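Local coordinates for spherulin-3A (Physarum polycephalum, PDB 1HDF), which serves as a calcium-binding structural protein of the beta/gamma-crystallin family, folded as one domain of two Greek-key motifs, at residues G13-L17 and W28-G32; L17-F23 and V46-K51; I60-F66 and A90-I95. The contacts are given in a common frame with arbitrary orientation. Residue numbers count along the deposited sequence, not the author numbering.

Contact 1: G13-L17 and W28-G32; sequences GEVFL and WKVTG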
loop_
_atom_site.group_PDB
_atom_site.type_symbol
_atom_site.label_atom_id
_atom_site.label_comp_id
_atom_site.label_asym_id
_atom_site.label_seq_id
_atom_site.Cartn_x
_atom_site.Cartn_y
_atom_site.Cartn_z
ATOM N N GLY A 13 -9.633 5.521 9.553
ATOM C CA GLY A 13 -8.808 5.633 8.363
ATOM C C GLY A 13 -9.148 6.813 7.468
ATOM O O GLY A 13 -8.579 6.962 6.387
ATOM N N GLU A 14 -10.083 7.650 7.906
ATOM C CA GLU A 14 -10.461 8.816 7.115
ATOM C C GLU A 14 -10.120 10.107 7.828
ATOM O O GLU A 14 -10.199 10.202 9.053
ATOM C CB GLU A 14 -11.956 8.838 6.827
ATOM C CG GLU A 14 -12.539 7.551 6.317
ATOM C CD GLU A 14 -14.018 7.696 6.023
ATOM O OE1 GLU A 14 -14.750 8.268 6.863
ATOM O OE2 GLU A 14 -14.450 7.237 4.947
ATOM N N VAL A 15 -9.747 11.103 7.039
ATOM C CA VAL A 15 -9.421 12.413 7.563
ATOM C C VAL A 15 -10.109 13.419 6.659
ATOM O O VAL A 15 -9.969 13.360 5.438
ATOM C CB VAL A 15 -7.903 12.673 7.546
ATOM C CG1 VAL A 15 -7.624 14.101 8.014
ATOM C CG2 VAL A 15 -7.195 11.674 8.451
ATOM N N PHE A 16 -10.869 14.324 7.261
ATOM C CA PHE A 16 -11.580 15.341 6.504
ATOM C C PHE A 16 -10.809 16.640 6.590
ATOM O O PHE A 16 -10.532 17.123 7.684
ATOM C CB PHE A 16 -12.990 15.563 7.065
ATOM C CG PHE A 16 -13.935 14.417 6.842
ATOM C CD1 PHE A 16 -13.623 13.384 5.951
ATOM C CD2 PHE A 16 -15.165 14.380 7.508
ATOM C CE1 PHE A 16 -14.529 12.329 5.728
ATOM C CE2 PHE A 16 -16.072 13.336 7.295
ATOM C CZ PHE A 16 -15.755 12.307 6.402
ATOM N N LEU A 17 -10.465 17.193 5.432
ATOM C CA LEU A 17 -9.731 18.448 5.349
ATOM C C LEU A 17 -10.688 19.520 4.825
ATOM O O LEU A 17 -11.338 19.325 3.802
ATOM C CB LEU A 17 -8.533 18.293 4.404
ATOM C CG LEU A 17 -7.518 17.202 4.782
ATOM C CD1 LEU A 17 -6.393 17.146 3.749
ATOM C CD2 LEU A 17 -6.955 17.480 6.188
ATOM N N TRP A 28 -12.364 17.699 1.703
ATOM C CA TRP A 28 -11.745 16.520 1.108
ATOM C C TRP A 28 -11.624 15.374 2.121
ATOM O O TRP A 28 -11.284 15.581 3.292
ATOM C CB TRP A 28 -10.340 16.868 0.597
ATOM C CG TRP A 28 -10.290 17.831 -0.565
ATOM C CD1 TRP A 28 -10.345 17.517 -1.894
ATOM C CD2 TRP A 28 -10.146 19.257 -0.501
ATOM N NE1 TRP A 28 -10.240 18.654 -2.659
ATOM C CE2 TRP A 28 -10.118 19.737 -1.828
ATOM C CE3 TRP A 28 -10.038 20.174 0.550
ATOM C CZ2 TRP A 28 -9.986 21.094 -2.133
ATOM C CZ3 TRP A 28 -9.906 21.527 0.247
ATOM C CH2 TRP A 28 -9.882 21.970 -1.088
ATOM N N LYS A 29 -11.933 14.166 1.667
ATOM C CA LYS A 29 -11.799 12.992 2.506
ATOM C C LYS A 29 -10.514 12.332 2.035
ATOM O O LYS A 29 -10.336 12.076 0.842
ATOM C CB LYS A 29 -12.974 12.028 2.321
ATOM C CG LYS A 29 -12.723 10.669 2.972
ATOM C CD LYS A 29 -14.007 9.960 3.375
ATOM C CE LYS A 29 -14.822 9.519 2.169
ATOM N NZ LYS A 29 -16.085 8.838 2.596
ATOM N N VAL A 30 -9.613 12.075 2.970
ATOM C CA VAL A 30 -8.345 11.449 2.641
ATOM C C VAL A 30 -8.129 10.168 3.430
ATOM O O VAL A 30 -8.514 10.070 4.589
ATOM C CB VAL A 30 -7.167 12.385 2.962
ATOM C CG1 VAL A 30 -5.852 11.676 2.673
ATOM C CG2 VAL A 30 -7.278 13.664 2.154
ATOM N N THR A 31 -7.520 9.184 2.785
ATOM C CA THR A 31 -7.186 7.919 3.426
ATOM C C THR A 31 -5.778 7.631 2.913
ATOM O O THR A 31 -5.348 8.216 1.920
ATOM C CB THR A 31 -8.108 6.769 2.990
ATOM O OG1 THR A 31 -7.879 6.491 1.608
ATOM C CG2 THR A 31 -9.575 7.134 3.202
ATOM N N GLY A 32 -5.063 6.735 3.579
ATOM C CA GLY A 32 -3.715 6.434 3.145
ATOM C C GLY A 32 -2.865 7.685 3.260
ATOM O O GLY A 32 -3.174 8.572 4.059
#
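This is an antiparallel pairing of two neighbouring strands, the hairpin formed by strands 15-18 and 27-30 in the first Greek key of the domain. The short strand axes approach to 4.7 Å at 150°. Four backbone hydrogen bonds fix the register: Val15 N to Val30 O at 2.9 Å, and Val30 N to Val15 O, Leu17 N to Trp28 O and Trp28 N to Leu17 O, each at 2.8 Å. Between these two hydrogen-bonded pairs lies the non-hydrogen-bonded pair Phe16-Lys29, where Phe16 CA comes within 3.2 Å of Trp28 O in a CA-H...O contact. The two faces differ sharply. Val15, Leu17, Trp28 and Val30 share the inner one; Leu17 CD1 meets Val30 CG2 at 3.9 Å, and Met94 of strand 93-98 in the other sheet closes over Val15, Leu17 and Val30. On the other face the aliphatic part of Lys29 runs along the edge of the Phe16 ring (Lys29 CD to Phe16 CE1, 3.4 Å), and Lys29 NZ makes a salt bridge to Glu14 OE2 at 3.3 Å, its hydrogen bond weak, while Glu14 OE1 takes a hydrogen bond from Ala11 N. Past the paired strands, Thr31 OG1 is hydrogen-bonded to Ser1 OG of a second subunit. The regular backbone ladder thus carries the pairing, with apolar packing tying one face to the domain interior and the other carrying a charged pair beside the edge of an aromatic ring.

Contact 2: L17-F23 and V46-K51; sequences LYKHVNF and VVSSVK. With CA (calcium ion), chain C.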
loop_
_atom_site.group_PDB
_atom_site.type_symbol
_atom_site.label_atom_id
_atom_site.label_comp_id
_atom_site.label_asym_id
_atom_site.label_seq_id
_atom_site.Cartn_x
_atom_site.Cartn_y
_atom_site.Cartn_z
ATOM N N LEU A 17 -10.465 17.193 5.432
ATOM C CA LEU A 17 -9.731 18.448 5.349
ATOM C C LEU A 17 -10.688 19.520 4.825
ATOM O O LEU A 17 -11.338 19.325 3.802
ATOM C CB LEU A 17 -8.533 18.293 4.404
ATOM C CG LEU A 17 -7.518 17.202 4.782
ATOM C CD1 LEU A 17 -6.393 17.146 3.749
ATOM C CD2 LEU A 17 -6.955 17.480 6.188
ATOM N N TYR A 18 -10.779 20.641 5.532
ATOM C CA TYR A 18 -11.669 21.723 5.128
ATOM C C TYR A 18 -10.886 22.980 4.786
ATOM O O TYR A 18 -9.927 23.331 5.474
ATOM C CB TYR A 18 -12.665 22.033 6.245
ATOM C CG TYR A 18 -13.441 20.834 6.732
ATOM C CD1 TYR A 18 -12.857 19.905 7.590
ATOM C CD2 TYR A 18 -14.762 20.630 6.333
ATOM C CE1 TYR A 18 -13.573 18.795 8.041
ATOM C CE2 TYR A 18 -15.484 19.531 6.773
ATOM C CZ TYR A 18 -14.885 18.614 7.625
ATOM O OH TYR A 18 -15.592 17.505 8.033
ATOM N N LYS A 19 -11.313 23.670 3.732
ATOM C CA LYS A 19 -10.630 24.884 3.290
ATOM C C LYS A 19 -10.758 26.056 4.266
ATOM O O LYS A 19 -9.840 26.869 4.391
ATOM C CB LYS A 19 -11.139 25.295 1.904
ATOM C CG LYS A 19 -10.342 26.412 1.268
ATOM C CD LYS A 19 -10.756 26.628 -0.177
ATOM C CE LYS A 19 -9.923 27.717 -0.830
ATOM N NZ LYS A 19 -10.288 27.886 -2.270
ATOM N N HIS A 20 -11.890 26.157 4.951
ATOM C CA HIS A 20 -12.062 27.244 5.911
ATOM C C HIS A 20 -12.104 26.702 7.325
ATOM O O HIS A 20 -12.252 25.496 7.534
ATOM C CB HIS A 20 -13.339 28.031 5.613
ATOM C CG HIS A 20 -13.316 28.723 4.287
ATOM N ND1 HIS A 20 -14.439 29.287 3.722
ATOM C CD2 HIS A 20 -12.312 28.916 3.400
ATOM C CE1 HIS A 20 -14.128 29.795 2.541
ATOM N NE2 HIS A 20 -12.842 29.583 2.323
ATOM N N VAL A 21 -11.963 27.592 8.299
ATOM C CA VAL A 21 -12.000 27.173 9.688
ATOM C C VAL A 21 -13.407 26.689 10.023
ATOM O O VAL A 21 -14.334 26.845 9.227
ATOM C CB VAL A 21 -11.615 28.328 10.627
ATOM C CG1 VAL A 21 -10.160 28.689 10.426
ATOM C CG2 VAL A 21 -12.498 29.525 10.349
ATOM N N ASN A 22 -13.551 26.083 11.194
ATOM C CA ASN A 22 -14.832 25.572 11.653
ATOM C C ASN A 22 -15.469 24.577 10.692
ATOM O O ASN A 22 -16.692 24.463 10.621
ATOM C CB ASN A 22 -15.789 26.734 11.934
ATOM C CG ASN A 22 -15.161 27.792 12.825
ATOM O OD1 ASN A 22 -14.533 27.475 13.846
ATOM N ND2 ASN A 22 -15.318 29.057 12.439
ATOM N N PHE A 23 -14.631 23.866 9.947
ATOM C CA PHE A 23 -15.092 22.831 9.027
ATOM C C PHE A 23 -16.006 23.325 7.912
ATOM O O PHE A 23 -16.946 22.635 7.521
ATOM C CB PHE A 23 -15.801 21.739 9.837
ATOM C CG PHE A 23 -15.210 21.529 11.213
ATOM C CD1 PHE A 23 -13.863 21.203 11.370
ATOM C CD2 PHE A 23 -15.988 21.700 12.351
ATOM C CE1 PHE A 23 -13.300 21.055 12.640
ATOM C CE2 PHE A 23 -15.433 21.555 13.629
ATOM C CZ PHE A 23 -14.085 21.233 13.770
ATOM N N VAL A 46 -4.232 25.381 1.547
ATOM C CA VAL A 46 -5.528 26.028 1.795
ATOM C C VAL A 46 -6.297 25.469 2.989
ATOM O O VAL A 46 -7.289 26.054 3.412
ATOM C CB VAL A 46 -6.472 25.954 0.562
ATOM C CG1 VAL A 46 -5.750 26.489 -0.684
ATOM C CG2 VAL A 46 -6.974 24.529 0.363
ATOM N N VAL A 47 -5.838 24.346 3.532
ATOM C CA VAL A 47 -6.510 23.707 4.662
ATOM C C VAL A 47 -6.498 24.563 5.933
ATOM O O VAL A 47 -5.461 25.076 6.338
ATOM C CB VAL A 47 -5.883 22.319 4.960
ATOM C CG1 VAL A 47 -6.570 21.666 6.150
ATOM C CG2 VAL A 47 -6.016 21.430 3.736
ATOM N N SER A 48 -7.661 24.701 6.561
ATOM C CA SER A 48 -7.772 25.504 7.768
ATOM C C SER A 48 -8.327 24.766 8.984
ATOM O O SER A 48 -8.098 25.194 10.110
ATOM C CB SER A 48 -8.612 26.744 7.474
ATOM O OG SER A 48 -7.968 27.532 6.484
ATOM N N SER A 49 -9.064 23.678 8.755
ATOM C CA SER A 49 -9.628 22.869 9.840
ATOM C C SER A 49 -9.540 21.378 9.491
ATOM O O SER A 49 -9.522 21.005 8.317
ATOM C CB SER A 49 -11.086 23.262 10.129
ATOM O OG SER A 49 -11.930 23.004 9.024
ATOM N N VAL A 50 -9.490 20.526 10.513
ATOM C CA VAL A 50 -9.354 19.087 10.292
ATOM C C VAL A 50 -10.148 18.201 11.257
ATOM O O VAL A 50 -10.428 18.586 12.386
ATOM C CB VAL A 50 -7.860 18.667 10.398
ATOM C CG1 VAL A 50 -7.693 17.188 10.046
ATOM C CG2 VAL A 50 -7.008 19.540 9.498
ATOM N N LYS A 51 -10.492 17.002 10.792
ATOM C CA LYS A 51 -11.200 16.014 11.590
ATOM C C LYS A 51 -10.535 14.663 11.344
ATOM O O LYS A 51 -10.360 14.252 10.196
ATOM C CB LYS A 51 -12.671 15.932 11.186
ATOM C CG LYS A 51 -13.537 17.073 11.670
ATOM C CD LYS A 51 -14.977 16.834 11.260
ATOM C CE LYS A 51 -15.940 17.782 11.973
ATOM N NZ LYS A 51 -17.357 17.546 11.544
HETATM CA CA CA C . -7.866 28.037 4.257
HETATM O O HOH W 1 -7.786 29.039 1.982
HETATM O O HOH W 2 -8.355 30.486 5.093
#
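Val46 gives its carbonyl O to the calcium at 2.2 Å, alongside Lys19 O at 2.3 Å; the shared ion lets these two oxygens sit 2.9 Å apart. Val47 turns its side chain inward, with CG2 4.1 Å from Leu17 CB. Ser48 binds the metal through OG at 2.3 Å, and Asp89 and two waters add to the shell; the same OG is also hydrogen-bonded to Asn88. Ser48 N and, weakly, Ser49 N both point to Tyr18 O, at 2.9 and 3.4 Å, which makes a classic beta bulge. Ser49 OG then donates to His20 O (2.9 Å) and accepts a weak hydrogen bond from Phe23 N (3.0 Å), pinning the folded 19-23 turn. Val50 pairs with Leu17, its CG2 3.9 Å from Leu17 CD2. Lys51 finally lays CE over the Phe23 ring face, 3.9 Å from the centroid, with NZ in a cation-pi contact at 4.8 Å and hydrogen-bonded to Asn9. Folded hairpin, adjacent serines and calcium together are the signature of the calcium-binding beta/gamma-crystallin Greek key.

Contact 3: I60-F66 and A90-I95; sequences IFKDDRF and AISSMI. With CA (calcium ion), chain D.
Ser93, Ile60 and Phe61 have the most surface covered in this buried contact. Ile60, extended, forms an antiparallel non-hydrogen-bonded pair with selenomethionine Met94 (CA-CA 4.5 Å). Phe61 N donates to Ser93 O at 3.0 Å, Ser92 N to Phe61 O at 2.8 Å. Ile60 (chi1 p, chi2 t) sets CD1 3.6 Å from Ile91 CD1 and CG2 3.7 Å from Met94 SE. Phe61 (chi1 m, chi2 72°) puts CB 3.1 Å from Ser93 OG and CE1 4.4 Å from Ile95 CG1. The chain bends at Lys62 (-68/-34); Arg65 and Phe66 are left-handed, near 60/35. Ser93 (chi1 p) holds this fold: OG donates to Asp63 O at 2.7 Å and accepts from Phe66 N at 3.0 Å, while Ile95 CD1 lies over the Phe66 ring face. Lys62 O (2.4 Å), Ala90 O (2.5 Å), Ser92 OG (2.4 Å, chi1 m), three waters and Asp45 bind calcium, as in calcium-binding beta/gamma-crystallins. Phe61 stacks on Phe70 of strand 70-73, Met94 reaches strand 15-18 of the opposing sheet, and a third subunit covers Phe61, Phe66 and Ile95.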
loop_
_atom_site.group_PDB
_atom_site.type_symbol
_atom_site.label_atom_id
_atom_site.label_comp_id
_atom_site.label_asym_id
_atom_site.label_seq_id
_atom_site.Cartn_x
_atom_site.Cartn_y
_atom_site.Cartn_z
ATOM N N ILE A 60 0.378 15.937 9.576
ATOM C CA ILE A 60 0.337 16.978 8.557
ATOM C C ILE A 60 1.680 17.706 8.475
ATOM O O ILE A 60 2.239 18.105 9.491
ATOM C CB ILE A 60 -0.795 17.977 8.870
ATOM C CG1 ILE A 60 -0.638 18.503 10.301
ATOM C CG2 ILE A 60 -2.145 17.297 8.701
ATOM C CD1 ILE A 60 -1.669 19.544 10.685
ATOM N N PHE A 61 2.188 17.871 7.256
ATOM C CA PHE A 61 3.480 18.517 7.026
ATOM C C PHE A 61 3.372 19.825 6.267
ATOM O O PHE A 61 2.534 19.969 5.372
ATOM C CB PHE A 61 4.401 17.565 6.263
ATOM C CG PHE A 61 4.612 16.270 6.965
ATOM C CD1 PHE A 61 3.581 15.332 7.034
ATOM C CD2 PHE A 61 5.801 16.022 7.645
ATOM C CE1 PHE A 61 3.729 14.174 7.775
ATOM C CE2 PHE A 61 5.958 14.866 8.391
ATOM C CZ PHE A 61 4.924 13.941 8.459
ATOM N N LYS A 62 4.239 20.773 6.609
ATOM C CA LYS A 62 4.207 22.067 5.954
ATOM C C LYS A 62 4.623 21.966 4.502
ATOM O O LYS A 62 4.117 22.702 3.661
ATOM C CB LYS A 62 5.117 23.058 6.672
ATOM C CG LYS A 62 5.042 24.458 6.091
ATOM C CD LYS A 62 5.479 25.491 7.108
ATOM C CE LYS A 62 5.058 26.882 6.678
ATOM N NZ LYS A 62 5.479 27.911 7.665
ATOM N N ASP A 63 5.547 21.057 4.208
ATOM C CA ASP A 63 6.023 20.877 2.846
ATOM C C ASP A 63 5.589 19.534 2.276
ATOM O O ASP A 63 5.021 18.699 2.975
ATOM C CB ASP A 63 7.552 20.977 2.795
ATOM C CG ASP A 63 8.067 22.306 3.315
ATOM O OD1 ASP A 63 7.355 23.318 3.158
ATOM O OD2 ASP A 63 9.187 22.348 3.867
ATOM N N ASP A 64 5.858 19.341 0.993
ATOM C CA ASP A 64 5.523 18.098 0.318
ATOM C C ASP A 64 6.529 17.031 0.740
ATOM O O ASP A 64 7.569 17.341 1.330
ATOM C CB ASP A 64 5.626 18.288 -1.191
ATOM C CG ASP A 64 7.043 18.597 -1.629
ATOM O OD1 ASP A 64 7.556 19.662 -1.236
ATOM O OD2 ASP A 64 7.653 17.777 -2.352
ATOM N N ARG A 65 6.214 15.779 0.426
ATOM C CA ARG A 65 7.091 14.654 0.737
ATOM C C ARG A 65 7.479 14.540 2.207
ATOM O O ARG A 65 8.571 14.083 2.547
ATOM C CB ARG A 65 8.331 14.724 -0.152
ATOM C CG ARG A 65 7.976 14.550 -1.617
ATOM C CD ARG A 65 9.155 14.756 -2.544
ATOM N NE ARG A 65 8.804 14.416 -3.920
ATOM C CZ ARG A 65 7.862 15.030 -4.631
ATOM N NH1 ARG A 65 7.168 16.030 -4.099
ATOM N NH2 ARG A 65 7.601 14.637 -5.874
ATOM N N PHE A 66 6.571 14.974 3.073
ATOM C CA PHE A 66 6.767 14.879 4.517
ATOM C C PHE A 66 7.961 15.639 5.093
ATOM O O PHE A 66 8.607 15.165 6.023
ATOM C CB PHE A 66 6.848 13.397 4.897
ATOM C CG PHE A 66 5.952 12.520 4.063
ATOM C CD1 PHE A 66 4.574 12.708 4.060
ATOM C CD2 PHE A 66 6.488 11.535 3.245
ATOM C CE1 PHE A 66 3.742 11.928 3.250
ATOM C CE2 PHE A 66 5.669 10.752 2.435
ATOM C CZ PHE A 66 4.292 10.950 2.438
ATOM N N ALA A 90 -1.027 25.918 4.845
ATOM C CA ALA A 90 0.379 25.586 4.628
ATOM C C ALA A 90 0.697 24.107 4.491
ATOM O O ALA A 90 1.825 23.751 4.142
ATOM C CB ALA A 90 1.220 26.185 5.746
ATOM N N ILE A 91 -0.278 23.246 4.764
ATOM C CA ILE A 91 -0.050 21.809 4.672
ATOM C C ILE A 91 0.161 21.401 3.224
ATOM O O ILE A 91 -0.588 21.817 2.335
ATOM C CB ILE A 91 -1.233 21.023 5.272
ATOM C CG1 ILE A 91 -1.374 21.376 6.757
ATOM C CG2 ILE A 91 -1.004 19.523 5.114
ATOM C CD1 ILE A 91 -2.573 20.755 7.423
ATOM N N SER A 92 1.186 20.590 2.983
ATOM C CA SER A 92 1.491 20.160 1.627
ATOM C C SER A 92 1.658 18.653 1.468
ATOM O O SER A 92 1.933 18.172 0.373
ATOM C CB SER A 92 2.738 20.885 1.129
ATOM O OG SER A 92 2.554 22.294 1.162
ATOM N N SER A 93 1.504 17.917 2.565
ATOM C CA SER A 93 1.592 16.457 2.546
ATOM C C SER A 93 0.999 15.937 3.853
ATOM O O SER A 93 0.871 16.679 4.826
ATOM C CB SER A 93 3.045 15.970 2.367
ATOM O OG SER A 93 3.889 16.347 3.437
HETATM N N MSE A 94 0.629 14.665 3.878
HETATM C CA MSE A 94 0.030 14.113 5.072
HETATM C C MSE A 94 0.069 12.594 5.071
HETATM O O MSE A 94 -0.000 11.969 4.019
HETATM C CB MSE A 94 -1.419 14.613 5.181
HETATM C CG MSE A 94 -2.218 14.040 6.340
HETATM SE SE MSE A 94 -3.957 14.888 6.574
HETATM C CE MSE A 94 -4.925 13.954 5.198
ATOM N N ILE A 95 0.207 12.022 6.264
ATOM C CA ILE A 95 0.229 10.575 6.463
ATOM C C ILE A 95 -0.969 10.196 7.332
ATOM O O ILE A 95 -1.193 10.790 8.394
ATOM C CB ILE A 95 1.521 10.108 7.192
ATOM C CG1 ILE A 95 2.723 10.204 6.249
ATOM C CG2 ILE A 95 1.361 8.675 7.667
ATOM C CD1 ILE A 95 4.047 9.866 6.895
HETATM CA CA CA D . 3.211 24.323 2.199
HETATM O O HOH W 3 5.808 24.375 1.338
HETATM O O HOH W 4 3.933 25.093 -0.216
HETATM O O HOH W 5 4.016 26.734 3.322
#

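Overall arrangement
Contacts 1 and 2 belong to one sheet: strand 15-18 lies between 27-30 and 49-52, Leu17 serves both, and Phe16 N probably hydrogen-bonds to Lys51 O at 3.0 Å. Contact 3 is the counterpart of contact 2 in the second Greek key and second sheet. The two sites interlock, because Asp45, next to 46-51, completes the calcium site of contact 3, and Asp89, next to 90-95, completes that of contact 2. Contact 3 is the most buried, with subunit packing and an isoleucine where contact 2, partly buried like contact 1, puts Lys51 over the phenylalanine ring. Contact 1 touches neither ion. All three meet in the interior, where Met94 CE lies 3.8 Å from Leu17 CD1.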